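PDB 6EU6: ammonium transporter from Kuenenia stuttgartiensis, which probably senses ammonium at the membrane and relays the signal inward, as the Amt-type sensor portion of a histidine kinase. Local coordinates for residues T51-L56 / A126-I131. Residues are numbered along the deposited sequence; the frame is centred on the assembly and turned at random.
Sequences TLISSL and AGTAFI
Apolar packing between Ile-53 and Thr-128 carries this helix-helix contact. The methyl CG2 of Thr-128 lies 3.9 Å from CG2 of Ile-53 and equally near its CB, so it meets the branch point of the isoleucine instead of the end of the chain. The torsions account for this: chi1 of -58° sets CG1 of Ile-53, and -56° sets OG1 of Thr-128, beside the backbone N, which puts each CG2 anti to that N, and the two methyls face each other while the CG1 arm of Ile-53 leads away. The Ile-53 side chain also touches a bound dodecyl-beta-D-maltoside. Ile-53 CG2 reaches on to Ala-129 CB at 4.2 Å, and CB of Ser-54 touches the threonine methyl from roughly a right angle to the isoleucine, 4.2 Å from Thr-128 CG2.

No hydrogen bond crosses between the segments; the hydroxyls find partners elsewhere. Thr-128 OG1 bonds to Asn-124 O, one turn back in its own helix, and Ser-54 OG pairs with Ser-105 OG of helix 93-114 and with Asp-50 O. Within 51-56, Thr-51 O accepts both Ser-55 N and Ser-55 OG, from opposite faces of its carbonyl plane, the hydroxyl at 2.9 Å; Ser-55 OG also meets Asn-243 ND2 of the second subunit.

The axes of the two segments approach to 9.0 Å and run in the same direction, inclined at a signed crossing angle of -25°, with only 131 Å² buried. Methyl contacts between Ile-53, Thr-128 and Ala-129 thus join membrane helices 40-67 and 121-144 within the helical bundle of an Amt-family subunit, one of three in the assembly.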
ATOM      1  N   THR A  51     -10.303  14.323  -2.686  1.00 23.66           N
ATOM      2  CA  THR A  51     -10.858  13.138  -2.121  1.00 25.94           C
ATOM      3  C   THR A  51     -11.944  13.525  -1.069  1.00 25.83           C
ATOM      4  O   THR A  51     -13.004  12.877  -0.961  1.00 25.59           O
ATOM      5  CB  THR A  51      -9.719  12.320  -1.476  1.00 28.12           C
ATOM      6  OG1 THR A  51      -8.724  12.003  -2.461  1.00 29.05           O
ATOM      7  CG2 THR A  51     -10.275  11.083  -0.900  1.00 30.81           C
ATOM      8  N   LEU A  52     -11.663  14.585  -0.282  1.00 26.79           N
ATOM      9  CA  LEU A  52     -12.661  15.055   0.703  1.00 27.31           C
ATOM     10  C   LEU A  52     -14.018  15.413  -0.014  1.00 28.76           C
ATOM     11  O   LEU A  52     -15.078  14.938   0.416  1.00 27.40           O
ATOM     12  CB  LEU A  52     -12.184  16.284   1.480  1.00 24.91           C
ATOM     13  CG  LEU A  52     -10.721  16.195   2.025  1.00 27.11           C
ATOM     14  CD1 LEU A  52     -10.323  17.461   2.673  1.00 27.77           C
ATOM     15  CD2 LEU A  52     -10.637  15.063   3.004  1.00 25.45           C
ATOM     16  N   ILE A  53     -13.899  16.219  -1.075  1.00 28.59           N
ATOM     17  CA  ILE A  53     -15.030  16.797  -1.819  1.00 31.83           C
ATOM     18  C   ILE A  53     -15.827  15.735  -2.555  1.00 29.21           C
ATOM     19  O   ILE A  53     -17.064  15.668  -2.442  1.00 26.98           O
ATOM     20  CB  ILE A  53     -14.576  17.869  -2.807  1.00 32.39           C
ATOM     21  CG1 ILE A  53     -13.814  19.031  -2.145  1.00 38.34           C
ATOM     22  CG2 ILE A  53     -15.770  18.482  -3.551  1.00 35.41           C
ATOM     23  CD1 ILE A  53     -14.538  19.694  -0.990  1.00 41.02           C
ATOM     24  N   SER A  54     -15.120  14.852  -3.252  1.00 26.77           N
ATOM     25  CA  SER A  54     -15.750  13.824  -4.047  1.00 24.84           C
ATOM     26  C   SER A  54     -16.532  12.888  -3.141  1.00 27.48           C
ATOM     27  O   SER A  54     -17.635  12.477  -3.457  1.00 27.53           O
ATOM     28  CB  SER A  54     -14.719  13.149  -4.975  1.00 26.85           C
ATOM     29  OG  SER A  54     -13.758  12.392  -4.276  1.00 31.07           O
ATOM     30  N   SER A  55     -15.991  12.584  -1.953  1.00 28.58           N
ATOM     31  CA  SER A  55     -16.687  11.677  -1.032  1.00 27.23           C
ATOM     32  C   SER A  55     -18.006  12.311  -0.612  1.00 27.27           C
ATOM     33  O   SER A  55     -19.019  11.656  -0.577  1.00 28.23           O
ATOM     34  CB  SER A  55     -15.880  11.436   0.236  1.00 30.93           C
ATOM     35  OG  SER A  55     -14.682  10.671   0.027  1.00 30.22           O
ATOM     36  N   LEU A  56     -17.974  13.547  -0.197  1.00 26.26           N
ATOM     37  CA  LEU A  56     -19.198  14.147   0.339  1.00 30.02           C
ATOM     38  C   LEU A  56     -20.244  14.439  -0.765  1.00 28.75           C
ATOM     39  O   LEU A  56     -21.434  14.235  -0.572  1.00 27.89           O
ATOM     40  CB  LEU A  56     -18.905  15.440   1.093  1.00 33.44           C
ATOM     41  CG  LEU A  56     -18.122  15.311   2.399  1.00 41.00           C
ATOM     42  CD1 LEU A  56     -17.961  16.692   2.983  1.00 40.58           C
ATOM     43  CD2 LEU A  56     -18.864  14.467   3.359  1.00 45.94           C
ATOM     44  N   ALA A 126     -13.969  23.526  -7.323  1.00 29.90           N
ATOM     45  CA  ALA A 126     -15.307  23.672  -7.899  1.00 31.02           C
ATOM     46  C   ALA A 126     -15.481  22.657  -9.042  1.00 32.62           C
ATOM     47  O   ALA A 126     -16.554  22.130  -9.272  1.00 32.68           O
ATOM     48  CB  ALA A 126     -15.485  25.086  -8.430  1.00 33.43           C
ATOM     49  N   GLY A 127     -14.421  22.422  -9.799  1.00 31.68           N
ATOM     50  CA  GLY A 127     -14.423  21.394 -10.848  1.00 29.87           C
ATOM     51  C   GLY A 127     -14.748  20.023 -10.299  1.00 30.24           C
ATOM     52  O   GLY A 127     -15.557  19.282 -10.857  1.00 26.45           O
ATOM     53  N   THR A 128     -14.129  19.676  -9.173  1.00 30.57           N
ATOM     54  CA  THR A 128     -14.412  18.454  -8.506  1.00 28.31           C
ATOM     55  C   THR A 128     -15.846  18.326  -8.115  1.00 29.08           C
ATOM     56  O   THR A 128     -16.498  17.312  -8.330  1.00 27.73           O
ATOM     57  CB  THR A 128     -13.550  18.303  -7.194  1.00 31.27           C
ATOM     58  OG1 THR A 128     -12.155  18.427  -7.518  1.00 31.67           O
ATOM     59  CG2 THR A 128     -13.830  16.934  -6.520  1.00 32.10           C
ATOM     60  N   ALA A 129     -16.381  19.364  -7.523  1.00 30.17           N
ATOM     61  CA  ALA A 129     -17.759  19.277  -7.081  1.00 30.11           C
ATOM     62  C   ALA A 129     -18.687  19.090  -8.264  1.00 29.13           C
ATOM     63  O   ALA A 129     -19.651  18.288  -8.210  1.00 30.03           O
ATOM     64  CB  ALA A 129     -18.111  20.577  -6.342  1.00 30.31           C
ATOM     65  N   PHE A 130     -18.386  19.808  -9.356  1.00 29.40           N
ATOM     66  CA  PHE A 130     -19.255  19.756 -10.539  1.00 29.43           C
ATOM     67  C   PHE A 130     -19.234  18.394 -11.242  1.00 28.13           C
ATOM     68  O   PHE A 130     -20.284  17.830 -11.589  1.00 27.69           O
ATOM     69  CB  PHE A 130     -18.969  20.912 -11.465  1.00 28.68           C
ATOM     70  CG  PHE A 130     -19.930  21.012 -12.641  1.00 32.14           C
ATOM     71  CD1 PHE A 130     -21.224  21.556 -12.489  1.00 34.42           C
ATOM     72  CD2 PHE A 130     -19.539  20.625 -13.938  1.00 33.88           C
ATOM     73  CE1 PHE A 130     -22.084  21.642 -13.584  1.00 35.11           C
ATOM     74  CE2 PHE A 130     -20.433  20.721 -15.006  1.00 33.23           C
ATOM     75  CZ  PHE A 130     -21.690  21.234 -14.819  1.00 32.66           C
ATOM     76  N   ILE A 131     -18.049  17.814 -11.421  1.00 29.07           N
ATOM     77  CA  ILE A 131     -17.972  16.532 -12.068  1.00 27.12           C
ATOM     78  C   ILE A 131     -18.658  15.458 -11.256  1.00 27.33           C
ATOM     79  O   ILE A 131     -19.361  14.610 -11.832  1.00 26.02           O
ATOM     80  CB  ILE A 131     -16.552  16.172 -12.552  1.00 27.25           C
ATOM     81  CG1 ILE A 131     -16.637  14.938 -13.506  1.00 29.76           C
ATOM     82  CG2 ILE A 131     -15.637  15.866 -11.377  1.00 28.66           C
ATOM     83  CD1 ILE A 131     -15.323  14.468 -14.053  1.00 28.55           C
TER